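Side-chain contacts in oxidoreductase, 2OG-Fe oxygenase family protein, putative, expressed (Oryza sativa subsp. japonica, PDB 5XOI), which probably acts as an iron(II)- and 2-oxoglutarate-dependent dioxygenase of the AlkB family, this chain being its oxygenase domain: residues Pro11-Leu16 with Ala164-Gly169; Lys91-Ala96 with Val156-Gly161; Glu115-Leu120 with Val187-Gly192. All coordinates share one frame; numbering follows the deposited sequence.

Interaction 1. Residues Pro11-Leu16 with Ala164-Gly169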
ATOM      1  N   PRO A  11     -15.054   6.581   7.288  1.00 20.87           N
ATOM      2  CA  PRO A  11     -15.798   6.350   6.044  1.00 21.96           C
ATOM      3  C   PRO A  11     -14.880   6.063   4.858  1.00 20.43           C
ATOM      4  O   PRO A  11     -13.960   6.828   4.543  1.00 22.52           O
ATOM      5  CB  PRO A  11     -16.601   7.645   5.882  1.00 24.32           C
ATOM      6  CG  PRO A  11     -16.851   8.085   7.282  1.00 27.00           C
ATOM      7  CD  PRO A  11     -15.587   7.748   8.027  1.00 25.76           C
ATOM      8  N   GLY A  12     -15.107   4.911   4.229  1.00 17.74           N
ATOM      9  CA  GLY A  12     -14.306   4.485   3.097  1.00 18.56           C
ATOM     10  C   GLY A  12     -12.929   3.972   3.447  1.00 19.13           C
ATOM     11  O   GLY A  12     -12.073   3.886   2.565  1.00 16.79           O
ATOM     12  N   MET A  13     -12.688   3.609   4.709  1.00 17.04           N
ATOM     13  CA  MET A  13     -11.384   3.104   5.135  1.00 16.96           C
ATOM     14  C   MET A  13     -11.577   1.821   5.931  1.00 18.84           C
ATOM     15  O   MET A  13     -12.088   1.851   7.055  1.00 16.38           O
ATOM     16  CB  MET A  13     -10.633   4.149   5.959  1.00 16.15           C
ATOM     17  CG  MET A  13      -9.205   3.753   6.287  1.00 18.54           C
ATOM     18  SD  MET A  13      -8.353   5.130   7.053  1.00 20.05           S
ATOM     19  CE  MET A  13      -6.670   4.503   7.084  1.00 21.50           C
ATOM     20  N   VAL A  14     -11.147   0.705   5.351  1.00 14.21           N
ATOM     21  CA  VAL A  14     -11.369  -0.624   5.897  1.00 14.30           C
ATOM     22  C   VAL A  14     -10.020  -1.317   6.018  1.00 15.86           C
ATOM     23  O   VAL A  14      -9.235  -1.322   5.065  1.00 18.94           O
ATOM     24  CB  VAL A  14     -12.317  -1.440   5.005  1.00 13.73           C
ATOM     25  CG1 VAL A  14     -12.396  -2.887   5.473  1.00 21.87           C
ATOM     26  CG2 VAL A  14     -13.697  -0.799   5.005  1.00 14.11           C
ATOM     27  N   LEU A  15      -9.763  -1.912   7.182  1.00 15.60           N
ATOM     28  CA  LEU A  15      -8.577  -2.728   7.416  1.00 15.24           C
ATOM     29  C   LEU A  15      -8.994  -4.196   7.451  1.00 18.79           C
ATOM     30  O   LEU A  15      -9.831  -4.592   8.271  1.00 17.23           O
ATOM     31  CB  LEU A  15      -7.895  -2.329   8.724  1.00 20.16           C
ATOM     32  CG  LEU A  15      -6.790  -3.257   9.234  1.00 16.59           C
ATOM     33  CD1 LEU A  15      -5.622  -3.325   8.244  1.00 18.57           C
ATOM     34  CD2 LEU A  15      -6.306  -2.775  10.573  1.00 19.54           C
ATOM     35  N   LEU A  16      -8.426  -4.988   6.551  1.00 16.17           N
ATOM     36  CA  LEU A  16      -8.728  -6.415   6.442  1.00 13.27           C
ATOM     37  C   LEU A  16      -7.592  -7.173   7.130  1.00 19.53           C
ATOM     38  O   LEU A  16      -6.491  -7.310   6.581  1.00 18.90           O
ATOM     39  CB  LEU A  16      -8.891  -6.825   4.980  1.00 13.30           C
ATOM     40  CG  LEU A  16     -10.001  -6.137   4.188  1.00 15.42           C
ATOM     41  CD1 LEU A  16      -9.482  -4.839   3.560  1.00 17.95           C
ATOM     42  CD2 LEU A  16     -10.517  -7.036   3.083  1.00 19.90           C
ATOM     43  N   ALA A 164       4.145  -2.423  10.731  1.00 12.53           N
ATOM     44  CA  ALA A 164       4.315  -0.975  10.647  1.00 12.66           C
ATOM     45  C   ALA A 164       3.333  -0.287  11.581  1.00 17.48           C
ATOM     46  O   ALA A 164       2.187  -0.712  11.698  1.00 14.88           O
ATOM     47  CB  ALA A 164       4.074  -0.467   9.227  1.00 16.57           C
ATOM     48  N   GLU A 165       3.791   0.774  12.246  1.00 15.03           N
ATOM     49  CA  GLU A 165       2.906   1.722  12.911  1.00 13.58           C
ATOM     50  C   GLU A 165       2.491   2.747  11.856  1.00 13.41           C
ATOM     51  O   GLU A 165       3.333   3.496  11.352  1.00 15.26           O
ATOM     52  CB  GLU A 165       3.611   2.363  14.110  1.00 16.57           C
ATOM     53  CG  GLU A 165       3.950   1.338  15.197  1.00 22.65           C
ATOM     54  CD  GLU A 165       4.608   1.934  16.438  1.00 33.23           C
ATOM     55  OE1 GLU A 165       4.375   3.123  16.747  1.00 32.51           O
ATOM     56  OE2 GLU A 165       5.348   1.192  17.123  1.00 37.28           O
ATOM     57  N   PHE A 166       1.207   2.747  11.488  1.00 13.96           N
ATOM     58  CA  PHE A 166       0.687   3.511  10.353  1.00 15.63           C
ATOM     59  C   PHE A 166      -0.120   4.686  10.887  1.00 17.08           C
ATOM     60  O   PHE A 166      -1.036   4.498  11.694  1.00 17.10           O
ATOM     61  CB  PHE A 166      -0.169   2.604   9.457  1.00 14.35           C
ATOM     62  CG  PHE A 166      -0.715   3.271   8.216  1.00 17.54           C
ATOM     63  CD1 PHE A 166       0.065   3.390   7.068  1.00 20.24           C
ATOM     64  CD2 PHE A 166      -2.030   3.729   8.176  1.00 18.39           C
ATOM     65  CE1 PHE A 166      -0.440   3.973   5.919  1.00 18.67           C
ATOM     66  CE2 PHE A 166      -2.542   4.316   7.012  1.00 15.52           C
ATOM     67  CZ  PHE A 166      -1.744   4.438   5.890  1.00 16.70           C
ATOM     68  N   LEU A 167       0.237   5.901  10.460  1.00 14.04           N
ATOM     69  CA  LEU A 167      -0.454   7.107  10.893  1.00 15.04           C
ATOM     70  C   LEU A 167      -1.441   7.538   9.819  1.00 12.94           C
ATOM     71  O   LEU A 167      -1.155   7.410   8.623  1.00 14.99           O
ATOM     72  CB  LEU A 167       0.536   8.250  11.153  1.00 13.04           C
ATOM     73  CG  LEU A 167       1.232   8.386  12.511  1.00 26.65           C
ATOM     74  CD1 LEU A 167       1.569   7.063  13.156  1.00 33.09           C
ATOM     75  CD2 LEU A 167       2.479   9.242  12.354  1.00 26.61           C
ATOM     76  N   TYR A 168      -2.587   8.075  10.237  1.00 13.43           N
ATOM     77  CA  TYR A 168      -3.531   8.615   9.263  1.00 14.64           C
ATOM     78  C   TYR A 168      -4.375   9.718   9.892  1.00 16.19           C
ATOM     79  O   TYR A 168      -4.683   9.686  11.088  1.00 16.23           O
ATOM     80  CB  TYR A 168      -4.449   7.523   8.683  1.00 16.54           C
ATOM     81  CG  TYR A 168      -5.259   6.757   9.703  1.00 13.98           C
ATOM     82  CD1 TYR A 168      -4.700   5.696  10.413  1.00 16.96           C
ATOM     83  CD2 TYR A 168      -6.597   7.074   9.931  1.00 16.82           C
ATOM     84  CE1 TYR A 168      -5.458   4.976  11.345  1.00 20.43           C
ATOM     85  CE2 TYR A 168      -7.359   6.369  10.861  1.00 18.80           C
ATOM     86  CZ  TYR A 168      -6.787   5.328  11.564  1.00 23.39           C
ATOM     87  OH  TYR A 168      -7.555   4.640  12.485  1.00 20.87           O
ATOM     88  N   GLY A 169      -4.747  10.695   9.069  1.00 14.74           N
ATOM     89  CA  GLY A 169      -5.542  11.803   9.557  1.00 15.18           C
ATOM     90  C   GLY A 169      -5.867  12.757   8.432  1.00 17.82           C
ATOM     91  O   GLY A 169      -5.576  12.494   7.264  1.00 15.62           O
TER
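Met13 of strand 13-16 meets Phe166 and Tyr168 of strand 163-169 in the interior of the double-stranded beta-helix of the 2-oxoglutarate oxygenases, where the methionine bridges the major and minor sheets. The strands are too far apart for backbone pairing, the CA atoms of Met13 and Tyr168 lying 10.4 Å from each other, and a long side chain has to span the interval. Ahead of the strand, Gly12 pairs through its backbone with Gly191. Met13 then runs out fully extended, with CG anti to the backbone N (chi1 -173°) and the two following torsions also near 180°, which carries the methyl group across to the other sheet. CE settles over one face of the Tyr168 ring, 3.9 Å from its centroid and 19° off the normal, in a CH-pi contact displaced toward the rim. SD follows more obliquely, 4.4 Å from that centroid, as a Met-aromatic contact. A serine in place of Tyr168 would probably leave the methionine methyl without its aromatic bed and open a gap between the sheets. Further along, Val14 touches helix 87-106, Leu15 meets Leu182 of the minor sheet, and Leu16 returns to the helix. Phe166, whose side chain lies about 3 Å from that of the metal ligand His199 at the nearest atoms, takes Met13 at its edge, near the ring plane: CE is 4.1 Å from Phe166 CE2.

Interaction 2. Residues Lys91-Ala96 with Val156-Gly161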
ATOM      1  N   LYS A  91      -5.928  -9.690  -8.826  1.00 17.71           N
ATOM      2  CA  LYS A  91      -7.025 -10.523  -8.323  1.00 21.23           C
ATOM      3  C   LYS A  91      -7.238 -10.318  -6.828  1.00 22.59           C
ATOM      4  O   LYS A  91      -8.377 -10.164  -6.362  1.00 20.33           O
ATOM      5  CB  LYS A  91      -6.731 -11.991  -8.621  1.00 21.22           C
ATOM      6  CG  LYS A  91      -7.685 -12.997  -7.977  1.00 30.76           C
ATOM      7  CD  LYS A  91      -6.924 -14.057  -7.161  1.00 45.69           C
ATOM      8  CE  LYS A  91      -7.833 -14.814  -6.192  1.00 51.60           C
ATOM      9  NZ  LYS A  91      -7.139 -15.955  -5.526  1.00 53.62           N
ATOM     10  N   ILE A  92      -6.148 -10.331  -6.057  1.00 21.11           N
ATOM     11  CA  ILE A  92      -6.248 -10.154  -4.613  1.00 16.27           C
ATOM     12  C   ILE A  92      -6.795  -8.773  -4.282  1.00 15.16           C
ATOM     13  O   ILE A  92      -7.614  -8.622  -3.374  1.00 20.42           O
ATOM     14  CB  ILE A  92      -4.884 -10.388  -3.940  1.00 16.60           C
ATOM     15  CG1 ILE A  92      -4.418 -11.836  -4.154  1.00 18.51           C
ATOM     16  CG2 ILE A  92      -4.977 -10.082  -2.451  1.00 18.04           C
ATOM     17  CD1 ILE A  92      -3.001 -12.109  -3.654  1.00 20.19           C
ATOM     18  N   VAL A  93      -6.364  -7.747  -5.029  1.00 14.67           N
ATOM     19  CA  VAL A  93      -6.874  -6.391  -4.819  1.00 15.53           C
ATOM     20  C   VAL A  93      -8.391  -6.351  -5.000  1.00 14.89           C
ATOM     21  O   VAL A  93      -9.123  -5.775  -4.185  1.00 15.43           O
ATOM     22  CB  VAL A  93      -6.174  -5.406  -5.777  1.00 16.38           C
ATOM     23  CG1 VAL A  93      -6.944  -4.096  -5.844  1.00 22.26           C
ATOM     24  CG2 VAL A  93      -4.722  -5.147  -5.321  1.00 15.83           C
ATOM     25  N   LYS A  94      -8.879  -6.945  -6.080  1.00 14.60           N
ATOM     26  CA  LYS A  94     -10.316  -6.931  -6.343  1.00 19.51           C
ATOM     27  C   LYS A  94     -11.083  -7.731  -5.299  1.00 20.33           C
ATOM     28  O   LYS A  94     -12.202  -7.353  -4.918  1.00 20.15           O
ATOM     29  CB  LYS A  94     -10.583  -7.466  -7.749  1.00 22.17           C
ATOM     30  CG  LYS A  94     -10.276  -6.450  -8.837  1.00 26.35           C
ATOM     31  CD  LYS A  94     -10.216  -7.098 -10.205  1.00 28.43           C
ATOM     32  CE  LYS A  94      -9.403  -6.263 -11.189  1.00 35.69           C
ATOM     33  NZ  LYS A  94     -10.064  -4.965 -11.479  1.00 40.43           N
ATOM     34  N   ASP A  95     -10.509  -8.846  -4.834  1.00 17.34           N
ATOM     35  CA  ASP A  95     -11.125  -9.611  -3.748  1.00 18.43           C
ATOM     36  C   ASP A  95     -11.211  -8.781  -2.470  1.00 20.44           C
ATOM     37  O   ASP A  95     -12.209  -8.847  -1.739  1.00 17.71           O
ATOM     38  CB  ASP A  95     -10.326 -10.892  -3.478  1.00 18.25           C
ATOM     39  CG  ASP A  95     -10.501 -11.947  -4.563  1.00 27.23           C
ATOM     40  OD1 ASP A  95     -11.386 -11.802  -5.428  1.00 26.48           O
ATOM     41  OD2 ASP A  95      -9.737 -12.932  -4.544  1.00 29.44           O
ATOM     42  N   ALA A  96     -10.158  -8.010  -2.174  1.00 16.83           N
ATOM     43  CA  ALA A  96     -10.155  -7.177  -0.975  1.00 18.51           C
ATOM     44  C   ALA A  96     -11.245  -6.116  -1.037  1.00 17.09           C
ATOM     45  O   ALA A  96     -11.927  -5.853  -0.039  1.00 18.46           O
ATOM     46  CB  ALA A  96      -8.781  -6.526  -0.797  1.00 18.74           C
ATOM     47  N   VAL A 156      -5.265   0.584  -2.335  1.00 12.77           N
ATOM     48  CA  VAL A 156      -5.264  -0.744  -1.701  1.00 12.67           C
ATOM     49  C   VAL A 156      -3.824  -1.103  -1.362  1.00 13.96           C
ATOM     50  O   VAL A 156      -2.979  -1.171  -2.258  1.00 13.96           O
ATOM     51  CB  VAL A 156      -5.885  -1.816  -2.605  1.00 14.75           C
ATOM     52  CG1 VAL A 156      -5.788  -3.191  -1.948  1.00 16.35           C
ATOM     53  CG2 VAL A 156      -7.343  -1.470  -2.929  1.00 19.55           C
ATOM     54  N   SER A 157      -3.557  -1.380  -0.082  1.00 12.25           N
ATOM     55  CA  SER A 157      -2.191  -1.523   0.426  1.00 14.02           C
ATOM     56  C   SER A 157      -2.000  -2.882   1.095  1.00 15.69           C
ATOM     57  O   SER A 157      -2.705  -3.206   2.058  1.00 16.18           O
ATOM     58  CB  SER A 157      -1.884  -0.397   1.420  1.00 17.34           C
ATOM     59  OG  SER A 157      -0.753  -0.684   2.217  1.00 17.16           O
ATOM     60  N   PHE A 158      -1.020  -3.656   0.605  1.00 13.40           N
ATOM     61  CA  PHE A 158      -0.615  -4.931   1.205  1.00 13.23           C
ATOM     62  C   PHE A 158       0.526  -4.694   2.187  1.00 15.56           C
ATOM     63  O   PHE A 158       1.445  -3.927   1.896  1.00 13.89           O
ATOM     64  CB  PHE A 158      -0.082  -5.927   0.162  1.00 13.37           C
ATOM     65  CG  PHE A 158      -1.065  -6.373  -0.893  1.00 15.78           C
ATOM     66  CD1 PHE A 158      -2.396  -6.000  -0.870  1.00 18.08           C
ATOM     67  CD2 PHE A 158      -0.620  -7.212  -1.910  1.00 17.82           C
ATOM     68  CE1 PHE A 158      -3.269  -6.446  -1.854  1.00 16.39           C
ATOM     69  CE2 PHE A 158      -1.476  -7.663  -2.891  1.00 19.90           C
ATOM     70  CZ  PHE A 158      -2.808  -7.278  -2.870  1.00 15.14           C
ATOM     71  N   SER A 159       0.515  -5.420   3.307  1.00 14.25           N
ATOM     72  CA  SER A 159       1.594  -5.356   4.290  1.00 13.95           C
ATOM     73  C   SER A 159       2.167  -6.753   4.494  1.00 14.29           C
ATOM     74  O   SER A 159       1.411  -7.712   4.666  1.00 15.05           O
ATOM     75  CB  SER A 159       1.106  -4.791   5.634  1.00 13.85           C
ATOM     76  OG  SER A 159       0.801  -3.408   5.545  1.00 17.90           O
ATOM     77  N   LEU A 160       3.498  -6.872   4.479  1.00 12.27           N
ATOM     78  CA  LEU A 160       4.142  -8.165   4.693  1.00 14.48           C
ATOM     79  C   LEU A 160       5.427  -7.975   5.484  1.00 15.86           C
ATOM     80  O   LEU A 160       6.151  -6.999   5.277  1.00 14.03           O
ATOM     81  CB  LEU A 160       4.464  -8.882   3.369  1.00 15.47           C
ATOM     82  CG  LEU A 160       3.320  -9.191   2.395  1.00 15.46           C
ATOM     83  CD1 LEU A 160       3.028  -8.002   1.494  1.00 24.35           C
ATOM     84  CD2 LEU A 160       3.671 -10.402   1.553  1.00 22.70           C
ATOM     85  N   GLY A 161       5.717  -8.928   6.372  1.00 14.19           N
ATOM     86  CA  GLY A 161       6.940  -8.854   7.157  1.00 16.34           C
ATOM     87  C   GLY A 161       6.725  -8.215   8.514  1.00 17.12           C
ATOM     88  O   GLY A 161       5.727  -8.491   9.183  1.00 15.93           O
TER
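Phe158, Val93 and Val156 bury the most surface where helix 87-106 lies against strand 155-161, and Ile92 completes the set. The Phe158 ring projects from the strand with CG anti to its own carbonyl carbon (chi1 -63°), sending its far end, CZ and CE1, into the notch between two successive helix residues. Ile92 supplies CG2, 3.6 Å from Phe158 CZ; Val93 supplies CG2, 3.8 Å from the same Phe158 CZ. The two methyl groups thus share one ring atom, and both reach the ring obliquely. Val93 uses its second branch on the neighbouring helix-facing strand residue, CG1 lying 3.9 Å from Val156 CG2, so one valine spans the side chains of Val156 and Phe158. Between them Ser157 points its CB away from the helix, as strand alternation requires. Phe228 of the adjacent strand 223-229 meets the Phe158 ring with planes at about 55°, and Leu120 touches both valines. The axes of the two short segments pass 9.5 Å apart at 111°, so the helix runs across the strand instead of along it. This is purely apolar helix-on-sheet packing: helix 87-106 covers the outer face of the major sheet of the double-stranded beta-helix fold.

Interaction 3. Residues Glu115-Leu120 with Val187-Gly192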
ATOM      1  N   GLU A 115     -22.495   2.659   2.656  1.00 18.02           N
ATOM      2  CA  GLU A 115     -21.172   2.943   2.119  1.00 18.38           C
ATOM      3  C   GLU A 115     -20.756   1.871   1.120  1.00 20.98           C
ATOM      4  O   GLU A 115     -21.125   0.700   1.236  1.00 18.03           O
ATOM      5  CB  GLU A 115     -20.128   3.029   3.231  1.00 23.71           C
ATOM      6  CG  GLU A 115     -20.138   4.320   4.019  1.00 30.94           C
ATOM      7  CD  GLU A 115     -18.980   4.386   5.004  1.00 25.56           C
ATOM      8  OE1 GLU A 115     -17.853   3.986   4.632  1.00 24.60           O
ATOM      9  OE2 GLU A 115     -19.196   4.822   6.152  1.00 29.54           O
ATOM     10  N   GLU A 116     -19.968   2.286   0.140  1.00 17.90           N
ATOM     11  CA  GLU A 116     -19.514   1.387  -0.909  1.00 16.77           C
ATOM     12  C   GLU A 116     -18.257   1.966  -1.534  1.00 19.51           C
ATOM     13  O   GLU A 116     -18.259   3.121  -1.966  1.00 19.99           O
ATOM     14  CB  GLU A 116     -20.597   1.203  -1.971  1.00 23.55           C
ATOM     15  CG  GLU A 116     -20.380   0.004  -2.867  1.00 21.58           C
ATOM     16  CD  GLU A 116     -21.567  -0.231  -3.795  1.00 28.56           C
ATOM     17  OE1 GLU A 116     -22.321   0.723  -4.067  1.00 22.52           O
ATOM     18  OE2 GLU A 116     -21.762  -1.382  -4.226  1.00 41.95           O
ATOM     19  N   LEU A 117     -17.200   1.168  -1.581  1.00 16.48           N
ATOM     20  CA  LEU A 117     -15.970   1.607  -2.232  1.00 17.67           C
ATOM     21  C   LEU A 117     -16.075   1.412  -3.742  1.00 20.26           C
ATOM     22  O   LEU A 117     -16.572   0.380  -4.197  1.00 22.01           O
ATOM     23  CB  LEU A 117     -14.792   0.809  -1.699  1.00 16.50           C
ATOM     24  CG  LEU A 117     -14.341   1.158  -0.284  1.00 18.76           C
ATOM     25  CD1 LEU A 117     -13.664  -0.052   0.335  1.00 22.72           C
ATOM     26  CD2 LEU A 117     -13.412   2.369  -0.298  1.00 22.11           C
ATOM     27  N   PRO A 118     -15.610   2.371  -4.540  1.00 19.83           N
ATOM     28  CA  PRO A 118     -15.604   2.189  -5.996  1.00 24.54           C
ATOM     29  C   PRO A 118     -14.684   1.048  -6.391  1.00 22.48           C
ATOM     30  O   PRO A 118     -13.738   0.712  -5.657  1.00 19.26           O
ATOM     31  CB  PRO A 118     -15.076   3.535  -6.522  1.00 28.89           C
ATOM     32  CG  PRO A 118     -15.219   4.497  -5.379  1.00 26.59           C
ATOM     33  CD  PRO A 118     -15.059   3.674  -4.134  1.00 22.27           C
ATOM     34  N   PRO A 119     -14.913   0.429  -7.544  1.00 21.08           N
ATOM     35  CA  PRO A 119     -14.013  -0.638  -7.993  1.00 24.28           C
ATOM     36  C   PRO A 119     -12.645  -0.078  -8.350  1.00 22.85           C
ATOM     37  O   PRO A 119     -12.456   1.128  -8.526  1.00 24.55           O
ATOM     38  CB  PRO A 119     -14.718  -1.208  -9.228  1.00 27.67           C
ATOM     39  CG  PRO A 119     -15.492  -0.045  -9.751  1.00 31.15           C
ATOM     40  CD  PRO A 119     -15.958   0.723  -8.539  1.00 29.39           C
ATOM     41  N   LEU A 120     -11.674  -0.980  -8.449  1.00 18.74           N
ATOM     42  CA  LEU A 120     -10.322  -0.569  -8.802  1.00 19.67           C
ATOM     43  C   LEU A 120      -9.760  -1.514  -9.848  1.00 26.56           C
ATOM     44  O   LEU A 120      -9.847  -2.736  -9.703  1.00 26.69           O
ATOM     45  CB  LEU A 120      -9.399  -0.539  -7.578  1.00 18.82           C
ATOM     46  CG  LEU A 120      -8.126   0.292  -7.680  1.00 21.14           C
ATOM     47  CD1 LEU A 120      -8.452   1.779  -7.746  1.00 18.24           C
ATOM     48  CD2 LEU A 120      -7.177  -0.026  -6.494  1.00 20.01           C
ATOM     49  N   VAL A 187      -4.446  -6.102   4.787  1.00 13.75           N
ATOM     50  CA  VAL A 187      -4.718  -5.269   3.619  1.00 13.58           C
ATOM     51  C   VAL A 187      -5.529  -4.078   4.090  1.00 18.25           C
ATOM     52  O   VAL A 187      -6.531  -4.245   4.788  1.00 16.79           O
ATOM     53  CB  VAL A 187      -5.466  -6.030   2.508  1.00 13.35           C
ATOM     54  CG1 VAL A 187      -5.893  -5.058   1.393  1.00 16.84           C
ATOM     55  CG2 VAL A 187      -4.578  -7.111   1.937  1.00 12.98           C
ATOM     56  N   LEU A 188      -5.073  -2.880   3.746  1.00 15.45           N
ATOM     57  CA  LEU A 188      -5.749  -1.641   4.108  1.00 14.60           C
ATOM     58  C   LEU A 188      -6.277  -0.992   2.837  1.00 14.83           C
ATOM     59  O   LEU A 188      -5.569  -0.947   1.828  1.00 14.23           O
ATOM     60  CB  LEU A 188      -4.783  -0.684   4.817  1.00 13.92           C
ATOM     61  CG  LEU A 188      -5.333   0.706   5.113  1.00 15.78           C
ATOM     62  CD1 LEU A 188      -6.399   0.625   6.198  1.00 15.69           C
ATOM     63  CD2 LEU A 188      -4.202   1.635   5.549  1.00 20.22           C
ATOM     64  N   ILE A 189      -7.518  -0.508   2.875  1.00 14.00           N
ATOM     65  CA  ILE A 189      -8.123   0.188   1.740  1.00 14.38           C
ATOM     66  C   ILE A 189      -8.591   1.552   2.217  1.00 13.27           C
ATOM     67  O   ILE A 189      -9.264   1.643   3.243  1.00 18.14           O
ATOM     68  CB  ILE A 189      -9.305  -0.602   1.145  1.00 13.13           C
ATOM     69  CG1 ILE A 189      -8.858  -2.003   0.728  1.00 14.86           C
ATOM     70  CG2 ILE A 189      -9.874   0.154  -0.065  1.00 13.39           C
ATOM     71  CD1 ILE A 189      -9.920  -2.803   0.021  1.00 19.07           C
ATOM     72  N   PHE A 190      -8.229   2.614   1.492  1.00 15.24           N
ATOM     73  CA  PHE A 190      -8.861   3.909   1.719  1.00 14.99           C
ATOM     74  C   PHE A 190      -9.332   4.509   0.396  1.00 15.19           C
ATOM     75  O   PHE A 190      -8.545   4.681  -0.542  1.00 16.04           O
ATOM     76  CB  PHE A 190      -7.970   4.894   2.518  1.00 14.25           C
ATOM     77  CG  PHE A 190      -6.516   5.029   2.067  1.00 17.71           C
ATOM     78  CD1 PHE A 190      -5.545   4.111   2.465  1.00 18.24           C
ATOM     79  CD2 PHE A 190      -6.100   6.164   1.373  1.00 17.63           C
ATOM     80  CE1 PHE A 190      -4.204   4.277   2.109  1.00 16.24           C
ATOM     81  CE2 PHE A 190      -4.766   6.340   1.016  1.00 12.65           C
ATOM     82  CZ  PHE A 190      -3.816   5.390   1.374  1.00 15.31           C
ATOM     83  N   GLY A 191     -10.630   4.799   0.319  1.00 16.94           N
ATOM     84  CA  GLY A 191     -11.207   5.434  -0.851  1.00 16.22           C
ATOM     85  C   GLY A 191     -12.402   6.271  -0.444  1.00 16.98           C
ATOM     86  O   GLY A 191     -12.626   6.490   0.753  1.00 17.95           O
ATOM     87  N   GLY A 192     -13.168   6.752  -1.420  1.00 20.74           N
ATOM     88  CA  GLY A 192     -14.290   7.605  -1.078  1.00 20.68           C
ATOM     89  C   GLY A 192     -13.822   8.806  -0.288  1.00 23.66           C
ATOM     90  O   GLY A 192     -12.797   9.430  -0.599  1.00 20.84           O
TER
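Leu117 and Gly191 bring their CA atoms to 6.3 Å, the nearest backbone approach between the irregular connection 115-120 and the end of strand 187-190. Gly191 has no side chain, and a methyl of Leu117 lies where one would be directed. This methyl, CD2, comes to 3.7 Å from Gly191 N and almost as close to Gly191 CA, directly against the main chain. A beta carbon at Gly191 would stand only 3.1 Å from Leu117 CD2, so a side chain there would probably collide with the leucine methyl, consistent with glycine at this position. The other branch of the leucine goes to the strand proper: CD1 is 3.8 Å from Ile189 CG2, while CD2 is also near that methyl, at 4.2 Å from Ile189 CG2. Both methyls of Leu117 thus face one isoleucine branch, CD1 the nearer. Their placement follows from CG lying beside the backbone N (chi1 -73°), which swings the fork toward the strand although the CB itself points neither to it nor away. From the strand, Ile189 presents CG2, anti to its own backbone N. Second partners pin the connection down: Leu117 N hydrogen-bonds to Asn101 OD1 of helix 87-106, Glu115 OE1 accepts a hydrogen bond from Gly12 N, and Glu115 OE2 is hydrogen-bonded with Tyr8 OH. Phe190, between Ile189 and Gly191, turns its CB away to the opposite face, where its ring meets that of the metal ligand His199. A major-sheet strand with one face toward the metal centre and the other covered by a helix is a feature of the double-stranded beta-helix of this dioxygenase family; here the connection 115-120 adds to that cover.

Strand 187-190 of interaction 3 lies between strand 13-16 of interaction 1 and strand 155-161 of interaction 2, so all three contacts share the major sheet. Its backbone serves both neighbours: Leu16 N is 2.7 Å from Val187 O, and Ser157 N is 2.8 Å from Leu188 O. Interactions 2 and 3 pack on the helix-covered face, where Lys94 NZ, 2.9 Å from Leu120 O, ties helix to connection. Interaction 1 occupies the inner face, and Phe166 CE2 touches Leu188 CD2 at 3.5 Å. Nearest-atom distances to the manganese ion grade accordingly: about 6 Å from the Phe166 side chain, 11 Å from that of Val156 and 12 Å from Gly191.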